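Local atomic coordinates of serine protease pet (Escherichia coli, PDB entry 4OM9), a protein that acts as a secreted autotransporter enterotoxin of enteroaggregative strains, a serine protease that probably cleaves alpha-fodrin in host cells. Residues 46-51 against 146-151; 162-167 against 541-546; 483-488 against 494-499. All coordinates share one frame; numbering follows the deposited sequence.

Interaction 1 (46-51 against 146-151); sequences PVPDFS and IGFRVG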
loop_
_atom_site.group_PDB
_atom_site.type_symbol
_atom_site.label_atom_id
_atom_site.label_comp_id
_atom_site.label_asym_id
_atom_site.label_seq_id
_atom_site.Cartn_x
_atom_site.Cartn_y
_atom_site.Cartn_z
ATOM N N PRO A 46 -19.861 8.808 8.630
ATOM C CA PRO A 46 -18.599 8.948 7.894
ATOM C C PRO A 46 -17.954 10.284 8.213
ATOM O O PRO A 46 -18.670 11.248 8.469
ATOM C CB PRO A 46 -19.026 8.889 6.421
ATOM C CG PRO A 46 -20.418 8.336 6.433
ATOM C CD PRO A 46 -21.020 8.781 7.724
ATOM N N VAL A 47 -16.629 10.341 8.216
ATOM C CA VAL A 47 -15.940 11.618 8.344
ATOM C C VAL A 47 -16.266 12.491 7.141
ATOM O O VAL A 47 -16.244 12.021 6.006
ATOM C CB VAL A 47 -14.406 11.437 8.460
ATOM C CG1 VAL A 47 -13.693 12.776 8.520
ATOM C CG2 VAL A 47 -14.068 10.598 9.684
ATOM N N PRO A 48 -16.579 13.765 7.383
ATOM C CA PRO A 48 -16.832 14.682 6.260
ATOM C C PRO A 48 -15.615 14.840 5.364
ATOM O O PRO A 48 -14.490 14.550 5.782
ATOM C CB PRO A 48 -17.157 16.016 6.947
ATOM C CG PRO A 48 -17.573 15.632 8.357
ATOM C CD PRO A 48 -16.767 14.406 8.695
ATOM N N ASP A 49 -15.842 15.282 4.133
ATOM C CA ASP A 49 -14.764 15.773 3.296
ATOM C C ASP A 49 -14.715 17.276 3.508
ATOM O O ASP A 49 -15.624 18.009 3.106
ATOM C CB ASP A 49 -14.991 15.413 1.822
ATOM C CG ASP A 49 -13.839 15.860 0.912
ATOM O OD1 ASP A 49 -13.230 16.924 1.155
ATOM O OD2 ASP A 49 -13.545 15.136 -0.063
ATOM N N PHE A 50 -13.656 17.741 4.144
ATOM C CA PHE A 50 -13.506 19.165 4.381
ATOM C C PHE A 50 -12.763 19.945 3.284
ATOM O O PHE A 50 -12.346 21.087 3.514
ATOM C CB PHE A 50 -12.793 19.389 5.702
ATOM C CG PHE A 50 -13.540 18.858 6.879
ATOM C CD1 PHE A 50 -14.809 19.336 7.179
ATOM C CD2 PHE A 50 -12.971 17.881 7.701
ATOM C CE1 PHE A 50 -15.498 18.854 8.268
ATOM C CE2 PHE A 50 -13.659 17.404 8.807
ATOM C CZ PHE A 50 -14.920 17.887 9.094
ATOM N N SER A 51 -12.602 19.374 2.099
ATOM C CA SER A 51 -11.801 20.080 1.094
ATOM C C SER A 51 -12.518 21.293 0.453
ATOM O O SER A 51 -11.888 22.048 -0.256
ATOM C CB SER A 51 -11.329 19.117 0.008
ATOM O OG SER A 51 -12.410 18.415 -0.569
ATOM N N ILE A 146 -25.882 16.182 15.241
ATOM C CA ILE A 146 -24.456 16.283 15.478
ATOM C C ILE A 146 -23.803 16.758 14.198
ATOM O O ILE A 146 -24.258 16.423 13.104
ATOM C CB ILE A 146 -23.834 14.915 15.894
ATOM C CG1 ILE A 146 -24.586 14.290 17.079
ATOM C CG2 ILE A 146 -22.349 15.050 16.199
ATOM C CD1 ILE A 146 -24.593 15.144 18.328
ATOM N N GLY A 147 -22.747 17.547 14.315
ATOM C CA GLY A 147 -22.069 17.998 13.129
ATOM C C GLY A 147 -20.654 18.438 13.390
ATOM O O GLY A 147 -20.186 18.414 14.524
ATOM N N PHE A 148 -19.988 18.854 12.316
ATOM C CA PHE A 148 -18.590 19.227 12.344
ATOM C C PHE A 148 -18.420 20.616 11.781
ATOM O O PHE A 148 -19.127 21.022 10.855
ATOM C CB PHE A 148 -17.734 18.262 11.512
ATOM C CG PHE A 148 -17.555 16.898 12.121
ATOM C CD1 PHE A 148 -16.576 16.674 13.082
ATOM C CD2 PHE A 148 -18.332 15.822 11.694
ATOM C CE1 PHE A 148 -16.393 15.382 13.644
ATOM C CE2 PHE A 148 -18.158 14.538 12.238
ATOM C CZ PHE A 148 -17.191 14.323 13.221
ATOM N N ARG A 149 -17.435 21.328 12.303
ATOM C CA ARG A 149 -17.092 22.622 11.759
ATOM C C ARG A 149 -15.594 22.736 11.692
ATOM O O ARG A 149 -14.891 22.288 12.577
ATOM C CB ARG A 149 -17.661 23.741 12.614
ATOM C CG ARG A 149 -17.463 25.093 12.011
ATOM C CD ARG A 149 -17.189 26.114 13.089
ATOM N NE ARG A 149 -15.769 26.100 13.385
ATOM C CZ ARG A 149 -15.259 25.778 14.562
ATOM N NH1 ARG A 149 -16.068 25.497 15.567
ATOM N NH2 ARG A 149 -13.942 25.789 14.727
ATOM N N VAL A 150 -15.108 23.374 10.649
ATOM C CA VAL A 150 -13.690 23.471 10.428
ATOM C C VAL A 150 -13.306 24.929 10.189
ATOM O O VAL A 150 -13.973 25.634 9.413
ATOM C CB VAL A 150 -13.329 22.574 9.246
ATOM C CG1 VAL A 150 -12.261 23.176 8.372
ATOM C CG2 VAL A 150 -13.031 21.183 9.722
ATOM N N GLY A 151 -12.264 25.398 10.870
ATOM C CA GLY A 151 -11.759 26.742 10.624
ATOM C C GLY A 151 -10.395 26.975 11.261
ATOM O O GLY A 151 -9.829 26.064 11.889
#

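Interaction 2 (162-167 against 541-546); sequences TSQTYQ and VDWVTR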
loop_
_atom_site.group_PDB
_atom_site.type_symbol
_atom_site.label_atom_id
_atom_site.label_comp_id
_atom_site.label_asym_id
_atom_site.label_seq_id
_atom_site.Cartn_x
_atom_site.Cartn_y
_atom_site.Cartn_z
ATOM N N THR A 162 -0.602 30.244 20.441
ATOM C CA THR A 162 0.194 30.308 19.221
ATOM C C THR A 162 0.217 31.717 18.648
ATOM O O THR A 162 1.150 32.092 17.940
ATOM C CB THR A 162 -0.358 29.371 18.151
ATOM O OG1 THR A 162 -1.492 29.988 17.537
ATOM C CG2 THR A 162 -0.784 28.061 18.783
ATOM N N SER A 163 -0.828 32.476 18.964
ATOM C CA SER A 163 -1.062 33.800 18.403
ATOM C C SER A 163 -1.149 33.731 16.886
ATOM O O SER A 163 -0.866 34.708 16.190
ATOM C CB SER A 163 0.030 34.779 18.835
ATOM O OG SER A 163 -0.233 35.279 20.137
ATOM N N GLN A 164 -1.554 32.575 16.377
ATOM C CA GLN A 164 -1.656 32.397 14.940
ATOM C C GLN A 164 -3.111 32.418 14.495
ATOM O O GLN A 164 -3.932 31.662 15.009
ATOM C CB GLN A 164 -0.998 31.085 14.502
ATOM C CG GLN A 164 0.488 30.945 14.843
ATOM C CD GLN A 164 1.351 31.996 14.186
ATOM O OE1 GLN A 164 1.327 32.172 12.962
ATOM N NE2 GLN A 164 2.114 32.718 15.001
ATOM N N THR A 165 -3.429 33.281 13.535
ATOM C CA THR A 165 -4.766 33.282 12.952
ATOM C C THR A 165 -4.666 33.074 11.446
ATOM O O THR A 165 -3.700 33.514 10.816
ATOM C CB THR A 165 -5.530 34.587 13.263
ATOM O OG1 THR A 165 -5.252 34.995 14.603
ATOM C CG2 THR A 165 -7.018 34.365 13.142
ATOM N N TYR A 166 -5.644 32.361 10.889
ATOM C CA TYR A 166 -5.748 32.131 9.449
ATOM C C TYR A 166 -4.586 31.314 8.843
ATOM O O TYR A 166 -4.371 31.353 7.627
ATOM C CB TYR A 166 -5.885 33.475 8.709
ATOM C CG TYR A 166 -7.135 34.240 9.111
ATOM C CD1 TYR A 166 -8.372 33.595 9.196
ATOM C CD2 TYR A 166 -7.079 35.590 9.435
ATOM C CE1 TYR A 166 -9.512 34.271 9.563
ATOM C CE2 TYR A 166 -8.226 36.284 9.809
ATOM C CZ TYR A 166 -9.438 35.619 9.868
ATOM O OH TYR A 166 -10.578 36.302 10.252
ATOM N N GLN A 167 -3.867 30.571 9.686
ATOM C CA GLN A 167 -2.881 29.572 9.233
ATOM C C GLN A 167 -3.536 28.286 8.729
ATOM O O GLN A 167 -4.271 27.625 9.453
ATOM C CB GLN A 167 -1.908 29.218 10.364
ATOM C CG GLN A 167 -1.014 30.359 10.792
ATOM C CD GLN A 167 -0.224 30.952 9.626
ATOM O OE1 GLN A 167 0.629 30.282 9.022
ATOM N NE2 GLN A 167 -0.514 32.212 9.303
ATOM N N VAL A 541 9.709 30.837 24.463
ATOM C CA VAL A 541 9.748 29.532 23.806
ATOM C C VAL A 541 8.711 29.422 22.681
ATOM O O VAL A 541 7.566 29.862 22.822
ATOM C CB VAL A 541 9.509 28.375 24.807
ATOM C CG1 VAL A 541 9.750 27.036 24.127
ATOM C CG2 VAL A 541 10.404 28.514 26.036
ATOM N N ASP A 542 9.143 28.841 21.564
ATOM C CA ASP A 542 8.288 28.581 20.409
ATOM C C ASP A 542 7.072 27.770 20.823
ATOM O O ASP A 542 7.201 26.752 21.519
ATOM C CB ASP A 542 9.083 27.833 19.335
ATOM C CG ASP A 542 8.426 27.877 17.974
ATOM O OD1 ASP A 542 7.181 27.970 17.891
ATOM O OD2 ASP A 542 9.170 27.814 16.978
ATOM N N TRP A 543 5.894 28.216 20.401
ATOM C CA TRP A 543 4.662 27.524 20.756
ATOM C C TRP A 543 4.666 26.103 20.189
ATOM O O TRP A 543 4.073 25.190 20.762
ATOM C CB TRP A 543 3.443 28.302 20.265
ATOM C CG TRP A 543 3.355 28.497 18.767
ATOM C CD1 TRP A 543 3.825 29.560 18.050
ATOM C CD2 TRP A 543 2.746 27.614 17.814
ATOM N NE1 TRP A 543 3.545 29.401 16.719
ATOM C CE2 TRP A 543 2.883 28.220 16.546
ATOM C CE3 TRP A 543 2.102 26.380 17.913
ATOM C CZ2 TRP A 543 2.387 27.629 15.384
ATOM C CZ3 TRP A 543 1.613 25.793 16.755
ATOM C CH2 TRP A 543 1.757 26.422 15.506
ATOM N N VAL A 544 5.342 25.931 19.062
ATOM C CA VAL A 544 5.559 24.618 18.472
ATOM C C VAL A 544 6.315 23.712 19.443
ATOM O O VAL A 544 5.911 22.573 19.688
ATOM C CB VAL A 544 6.325 24.747 17.147
ATOM C CG1 VAL A 544 6.797 23.379 16.636
ATOM C CG2 VAL A 544 5.451 25.435 16.124
ATOM N N THR A 545 7.407 24.233 19.994
ATOM C CA THR A 545 8.166 23.544 21.037
ATOM C C THR A 545 7.288 23.300 22.275
ATOM O O THR A 545 7.372 22.250 22.920
ATOM C CB THR A 545 9.428 24.364 21.446
ATOM O OG1 THR A 545 10.306 24.512 20.320
ATOM C CG2 THR A 545 10.187 23.700 22.594
ATOM N N ARG A 546 6.440 24.270 22.603
ATOM C CA ARG A 546 5.635 24.183 23.827
ATOM C C ARG A 546 4.614 23.051 23.733
ATOM O O ARG A 546 4.381 22.322 24.712
ATOM C CB ARG A 546 4.928 25.506 24.114
ATOM C CG ARG A 546 5.855 26.627 24.530
ATOM C CD ARG A 546 5.087 27.756 25.236
ATOM N NE ARG A 546 5.852 28.996 25.193
ATOM C CZ ARG A 546 5.590 30.083 25.904
ATOM N NH1 ARG A 546 4.572 30.107 26.758
ATOM N NH2 ARG A 546 6.365 31.147 25.765
#

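Interaction 3 (483-488 against 494-499); sequences LEHHLD and ARLILD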
loop_
_atom_site.group_PDB
_atom_site.type_symbol
_atom_site.label_atom_id
_atom_site.label_comp_id
_atom_site.label_asym_id
_atom_site.label_seq_id
_atom_site.Cartn_x
_atom_site.Cartn_y
_atom_site.Cartn_z
ATOM N N LEU A 483 6.736 -0.315 -16.946
ATOM C CA LEU A 483 7.518 0.656 -16.189
ATOM C C LEU A 483 8.998 0.355 -16.274
ATOM O O LEU A 483 9.396 -0.768 -15.991
ATOM C CB LEU A 483 7.095 0.655 -14.729
ATOM C CG LEU A 483 7.914 1.514 -13.762
ATOM C CD1 LEU A 483 7.847 2.966 -14.130
ATOM C CD2 LEU A 483 7.387 1.356 -12.368
ATOM N N GLU A 484 9.803 1.356 -16.633
ATOM C CA GLU A 484 11.241 1.180 -16.753
ATOM C C GLU A 484 12.034 2.184 -15.934
ATOM O O GLU A 484 11.825 3.376 -16.036
ATOM C CB GLU A 484 11.678 1.266 -18.229
ATOM C CG GLU A 484 11.041 0.216 -19.102
ATOM C CD GLU A 484 11.532 0.233 -20.531
ATOM O OE1 GLU A 484 12.356 1.104 -20.877
ATOM O OE2 GLU A 484 11.083 -0.631 -21.318
ATOM N N HIS A 485 12.975 1.702 -15.138
ATOM C CA HIS A 485 13.904 2.585 -14.438
ATOM C C HIS A 485 15.325 2.256 -14.943
ATOM O O HIS A 485 16.058 1.543 -14.282
ATOM C CB HIS A 485 13.746 2.391 -12.924
ATOM C CG HIS A 485 14.640 3.242 -12.079
ATOM N ND1 HIS A 485 14.822 4.589 -12.296
ATOM C CD2 HIS A 485 15.371 2.941 -10.982
ATOM C CE1 HIS A 485 15.635 5.079 -11.380
ATOM N NE2 HIS A 485 15.983 4.100 -10.568
ATOM N N HIS A 486 15.674 2.746 -16.142
ATOM C CA HIS A 486 16.956 2.455 -16.806
ATOM C C HIS A 486 17.933 3.627 -16.776
ATOM O O HIS A 486 17.580 4.762 -17.112
ATOM C CB HIS A 486 16.738 2.076 -18.265
ATOM C CG HIS A 486 15.884 0.864 -18.471
ATOM N ND1 HIS A 486 15.546 0.409 -19.720
ATOM C CD2 HIS A 486 15.315 0.014 -17.579
ATOM C CE1 HIS A 486 14.804 -0.687 -19.602
ATOM N NE2 HIS A 486 14.647 -0.942 -18.317
ATOM N N LEU A 487 19.171 3.354 -16.397
ATOM C CA LEU A 487 20.216 4.361 -16.521
ATOM C C LEU A 487 21.372 3.779 -17.317
ATOM O O LEU A 487 21.541 2.561 -17.360
ATOM C CB LEU A 487 20.665 4.858 -15.153
ATOM C CG LEU A 487 19.708 5.915 -14.591
ATOM C CD1 LEU A 487 20.078 6.302 -13.195
ATOM C CD2 LEU A 487 19.759 7.133 -15.484
ATOM N N ASP A 488 22.143 4.652 -17.965
ATOM C CA ASP A 488 23.204 4.236 -18.884
ATOM C C ASP A 488 24.415 3.670 -18.169
ATOM O O ASP A 488 25.155 2.850 -18.716
ATOM C CB ASP A 488 23.647 5.415 -19.755
ATOM C CG ASP A 488 22.731 5.641 -20.934
ATOM O OD1 ASP A 488 21.902 4.750 -21.214
ATOM O OD2 ASP A 488 22.848 6.701 -21.591
ATOM N N ALA A 494 20.713 6.172 -7.393
ATOM C CA ALA A 494 19.545 6.545 -8.179
ATOM C C ALA A 494 18.312 5.726 -7.792
ATOM O O ALA A 494 17.712 5.038 -8.631
ATOM C CB ALA A 494 19.841 6.389 -9.665
ATOM N N ARG A 495 17.918 5.822 -6.526
ATOM C CA ARG A 495 16.848 4.982 -6.002
ATOM C C ARG A 495 15.484 5.515 -6.364
ATOM O O ARG A 495 15.124 6.624 -5.981
ATOM C CB ARG A 495 16.953 4.850 -4.478
ATOM C CG ARG A 495 18.048 3.906 -4.016
ATOM C CD ARG A 495 18.156 3.840 -2.506
ATOM N NE ARG A 495 19.470 4.274 -2.054
ATOM C CZ ARG A 495 20.499 3.460 -1.852
ATOM N NH1 ARG A 495 20.381 2.151 -2.063
ATOM N NH2 ARG A 495 21.654 3.967 -1.438
ATOM N N LEU A 496 14.742 4.713 -7.126
ATOM C CA LEU A 496 13.331 4.947 -7.390
ATOM C C LEU A 496 12.513 4.188 -6.353
ATOM O O LEU A 496 12.581 2.949 -6.275
ATOM C CB LEU A 496 12.948 4.503 -8.798
ATOM C CG LEU A 496 11.446 4.553 -9.073
ATOM C CD1 LEU A 496 10.914 5.962 -8.847
ATOM C CD2 LEU A 496 11.093 4.046 -10.470
ATOM N N ILE A 497 11.760 4.945 -5.555
ATOM C CA ILE A 497 10.947 4.406 -4.472
ATOM C C ILE A 497 9.455 4.548 -4.775
ATOM O O ILE A 497 8.965 5.647 -4.973
ATOM C CB ILE A 497 11.281 5.116 -3.152
ATOM C CG1 ILE A 497 12.776 4.972 -2.860
ATOM C CG2 ILE A 497 10.435 4.561 -2.011
ATOM C CD1 ILE A 497 13.393 6.177 -2.168
ATOM N N LEU A 498 8.741 3.434 -4.849
ATOM C CA LEU A 498 7.313 3.475 -5.134
ATOM C C LEU A 498 6.540 3.279 -3.835
ATOM O O LEU A 498 6.719 2.238 -3.157
ATOM C CB LEU A 498 6.923 2.413 -6.158
ATOM C CG LEU A 498 7.199 2.622 -7.664
ATOM C CD1 LEU A 498 7.872 3.982 -8.019
ATOM C CD2 LEU A 498 7.973 1.456 -8.251
ATOM N N ASP A 499 5.720 4.285 -3.508
ATOM C CA ASP A 499 4.923 4.434 -2.270
ATOM C C ASP A 499 3.455 4.127 -2.456
ATOM O O ASP A 499 2.673 4.146 -1.485
ATOM C CB ASP A 499 4.981 5.888 -1.760
ATOM C CG ASP A 499 5.570 5.996 -0.406
ATOM O OD1 ASP A 499 6.030 4.954 0.081
ATOM O OD2 ASP A 499 5.604 7.101 0.163
#

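Interaction 1 (46-51 against 146-151)
Asp49 OD1 accepts the backbone N of Ser51 at 2.7 Å in an Asx turn (N-H...O 159°) that spans Phe50, whose ring lies on Val150 of strand 143-151. The strand belongs to an antiparallel beta-sheet of the protease domain, consistent with a barrel of the chymotrypsin-like fold of clan PA, and the irregular segment 46-51 runs over it.

Val150 CG2 sits almost exactly above the centre of the Phe50 ring, 3.5 Å from the centroid and 7° off the normal, in a CH-pi contact. CG2 lies roughly anti to the carbonyl carbon; chi1, measured to CG1, is 142°, away from the staggered positions, and Val150 presents this CG2 methyl to the ring. The opposite face of Phe50 is covered toward its rim by CB of Pro48, two residues earlier in the same segment, so that the ring is held between a valine methyl and a proline. Phe148 CB comes in at the ring edge, near its plane, and lies 3.7 Å from Phe50 CZ.

Pro48 meets Phe148 by the CG and CD side of its pyrrolidine, the two side chains crossing at about a right angle. All four residues are buried, and carbon-carbon packing is all that joins the segments directly. The polar backbone of the loop is served from elsewhere: the side-chain amide of Asn19 bonds both Pro48 O and Phe50 N, and Trp222, whose ring also meets Phe148, bonds Pro46 O. Leu16 touches both Phe50 and Phe148, so helix 10-17 covers part of the same apolar cluster. Arg149 starts out away from the loop, and its NH1 bonds Tyr193 OH. The shortest approach between the segments is Pro48 CG to Phe148 CD2, 3.4 Å.

Interaction 2 (162-167 against 541-546)
An ST turn of the protease domain meets the capped first turn of helix 543-550, with Thr162 lying over a face of the Trp543 indole. Thr162 CB stands 3.7 Å from the centroid of the five-membered ring, 17° off its normal, in a CH-pi contact. CG2 continues over the six-membered ring and comes to 3.5 Å from Trp543 CE3. The opposite face of the indole is covered by Val544 CG2, so the ring is sandwiched between a threonine and the next residue of its own helix.

Gln164 adds a smaller contact. Its chain bends at chi2 (-61°), bringing CG to 3.9 Å from Trp543 CZ2 and turning the amide back, where NE2 donates to Thr162 O at 3.2 Å. The amide plane ends up nearly parallel to the indole. Thr162 OG1 accepts the backbone N of Gln164 at 2.8 Å, which closes the ST turn, and also bonds Thr155 O; its polar end is thus occupied while its carbons face the indole.

On the helix side Asp542 is the N-cap: OD1 accepts Val544 N at 3.0 Å, and OD2 forms a salt bridge with Arg527. The helix lies in an excursion between strands 514-520 and 576-583, and the contact is an interdomain one, joining the protease domain to a helical insertion in the beta-helix of this autotransporter passenger.

Interaction 3 (483-488 against 494-499)
The His485 ring lies over CB of Leu496, which sits 3.6 Å from the ring centroid and 12° off its normal in a CH-pi contact. Both residues point into the interior of the right-handed beta-helix, where segments 483-488 and 494-499 run nearly antiparallel as facing walls of one coil.

In each of them CG is anti to the backbone N (chi1 180° in His485, 172° in Leu496), and the two side chains run alongside one another, each heading for the opposite wall. His485 can therefore reach beyond Leu496 to the far wall: NE2 donates to Ala494 O at 2.8 Å, with the oxygen in the ring plane and met nearly end-on. ND1 is bonded to Val465 O of the preceding coil, so this buried imidazole has a backbone carbonyl at each nitrogen, which would be consistent with a doubly protonated, positively charged ring. The histidine thereby ties the facing walls together and links them to the preceding coil.

Apolar contacts flank it. Toward the turn, Leu487 CD1 packs on Ala494 CB at 3.5 Å. Leu483 also touches Leu463 and Val465, and Leu496 touches Val465, Tyr471 and Leu514, continuing the stacked core of the solenoid from coil to coil. At the end of the contact away from the turn, Leu483 and Leu498 meet end to end through their CD2 methyls, 4.2 Å apart.

From the N terminus, interaction 1 closes first: the loop 46-51 returns to strand 143-151 across 94 intervening residues, all within the protease domain. Interaction 2 opens only afterwards, at 162-167, and closes at 541-546, after 373 intervening residues, joining that domain to the helical insertion of the stalk. Interaction 3 is nested inside this long loop, with just five residues between its segments, joining two walls of a single beta-helix coil. Interactions 1 and 2 have centres about 24 Å apart and lie on the same side of the chain's centre. Interaction 3 lies farther off, with its centre about 39 Å from that of interaction 1 and 40 Å from that of interaction 2.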